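Local coordinates for tumor necrosis factor receptor superfamily member 11B (Mus musculus, PDB 4E4D), which acts, through the N-terminal cysteine-rich repeats present here, as a secreted decoy receptor that neutralises RANKL in osteoclast formation, at residues Asp21-Ala24 with Pro25-Leu29. Sequence-based numbering, arbitrary orientation.
Sequences DKCA and PGTYL
The carbonyl oxygen of Ala24 is gripped twice by Thr27. The hydroxyl OG1 of Thr27 donates to Ala24 O at 2.7 Å. The backbone N of Thr27 donates to Ala24 O at 3.3 Å, with a bent N-H...O angle of 138°. Both donors come from the same face of the carbonyl plane and are tilted out of it. The side chain can fold back this way because OG1 sits between the backbone N and the carbonyl carbon, chi1 71°. Replacing Thr27 by a valine would probably leave Ala24 O with the longer amide bond as its sole tie to this residue. The amide bond closes a type II beta turn from Ala24 to Thr27, with Pro25 and Gly26 at its corners. Gly26 has a positive phi of 93°, a conformation in which a residue with a CB would clash with the carbonyl oxygen of Pro25. The turn lies in the first TNFR-Cys repeat and leads into strand 27-31, which pairs antiparallel with strand 40-43. Cys23 forms a disulfide with Cys41 of that partner strand, so the chain just before the turn is also tied covalently to the hairpin. Its SG, beside its own backbone N, rests against the backbone of Leu29. The same sulfur packs on Leu29 CB at 3.6 Å. Cys23 CB lies 3.6 Å from Thr27 OG1, at the side of the hydroxyl, roughly at right angles to its bond to Ala24 O. Thr27 O accepts a hydrogen bond from NE2 of His54, and Leu29 packs against Tyr10.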
loop_
_atom_site.group_PDB
_atom_site.type_symbol
_atom_site.label_atom_id
_atom_site.label_comp_id
_atom_site.label_asym_id
_atom_site.label_seq_id
_atom_site.Cartn_x
_atom_site.Cartn_y
_atom_site.Cartn_z
ATOM N N ASP B 21 2.396 -2.521 -43.516
ATOM C CA ASP B 21 1.125 -2.041 -42.985
ATOM C C ASP B 21 0.920 -2.367 -41.509
ATOM O O ASP B 21 1.276 -3.448 -41.042
ATOM C CB ASP B 21 -0.030 -2.624 -43.800
ATOM C CG ASP B 21 -0.030 -2.139 -45.234
ATOM O OD1 ASP B 21 0.736 -2.695 -46.050
ATOM O OD2 ASP B 21 -0.796 -1.203 -45.547
ATOM N N LYS B 22 0.341 -1.414 -40.786
ATOM C CA LYS B 22 -0.077 -1.637 -39.411
ATOM C C LYS B 22 -1.350 -2.472 -39.412
ATOM O O LYS B 22 -1.964 -2.677 -40.459
ATOM C CB LYS B 22 -0.346 -0.305 -38.707
ATOM C CG LYS B 22 0.865 0.604 -38.581
ATOM C CD LYS B 22 0.541 1.819 -37.724
ATOM C CE LYS B 22 1.740 2.743 -37.577
ATOM N NZ LYS B 22 1.458 3.875 -36.648
ATOM N N CYS B 23 -1.747 -2.951 -38.238
ATOM C CA CYS B 23 -2.986 -3.707 -38.109
ATOM C C CYS B 23 -4.162 -2.772 -37.864
ATOM O O CYS B 23 -4.078 -1.849 -37.056
ATOM C CB CYS B 23 -2.880 -4.733 -36.980
ATOM S SG CYS B 23 -1.924 -6.204 -37.419
ATOM N N ALA B 24 -5.255 -3.015 -38.578
ATOM C CA ALA B 24 -6.446 -2.185 -38.466
ATOM C C ALA B 24 -7.158 -2.449 -37.145
ATOM O O ALA B 24 -6.907 -3.461 -36.491
ATOM C CB ALA B 24 -7.383 -2.457 -39.631
ATOM N N PRO B 25 -8.049 -1.531 -36.745
ATOM C CA PRO B 25 -8.851 -1.755 -35.540
ATOM C C PRO B 25 -9.667 -3.036 -35.659
ATOM O O PRO B 25 -10.115 -3.378 -36.754
ATOM C CB PRO B 25 -9.771 -0.533 -35.500
ATOM C CG PRO B 25 -9.059 0.510 -36.289
ATOM C CD PRO B 25 -8.336 -0.228 -37.367
ATOM N N GLY B 26 -9.852 -3.735 -34.545
ATOM C CA GLY B 26 -10.559 -5.001 -34.546
ATOM C C GLY B 26 -9.634 -6.191 -34.707
ATOM O O GLY B 26 -10.080 -7.336 -34.652
ATOM N N THR B 27 -8.347 -5.926 -34.906
ATOM C CA THR B 27 -7.372 -6.995 -35.094
ATOM C C THR B 27 -6.097 -6.715 -34.308
ATOM O O THR B 27 -5.872 -5.594 -33.852
ATOM C CB THR B 27 -6.992 -7.160 -36.582
ATOM O OG1 THR B 27 -6.194 -6.047 -37.004
ATOM C CG2 THR B 27 -8.235 -7.248 -37.452
ATOM N N TYR B 28 -5.268 -7.743 -34.155
ATOM C CA TYR B 28 -3.963 -7.596 -33.526
ATOM C C TYR B 28 -2.892 -8.195 -34.429
ATOM O O TYR B 28 -3.180 -9.057 -35.257
ATOM C CB TYR B 28 -3.938 -8.281 -32.157
ATOM C CG TYR B 28 -4.042 -9.788 -32.224
ATOM C CD1 TYR B 28 -2.902 -10.579 -32.317
ATOM C CD2 TYR B 28 -5.278 -10.422 -32.195
ATOM C CE1 TYR B 28 -2.991 -11.957 -32.381
ATOM C CE2 TYR B 28 -5.376 -11.800 -32.257
ATOM C CZ TYR B 28 -4.230 -12.562 -32.350
ATOM O OH TYR B 28 -4.322 -13.933 -32.413
ATOM N N LEU B 29 -1.657 -7.735 -34.261
ATOM C CA LEU B 29 -0.542 -8.203 -35.076
ATOM C C LEU B 29 -0.060 -9.565 -34.591
ATOM O O LEU B 29 0.341 -9.713 -33.439
ATOM C CB LEU B 29 0.602 -7.190 -35.021
ATOM C CG LEU B 29 1.751 -7.376 -36.013
ATOM C CD1 LEU B 29 2.547 -6.087 -36.126
ATOM C CD2 LEU B 29 2.666 -8.521 -35.602
#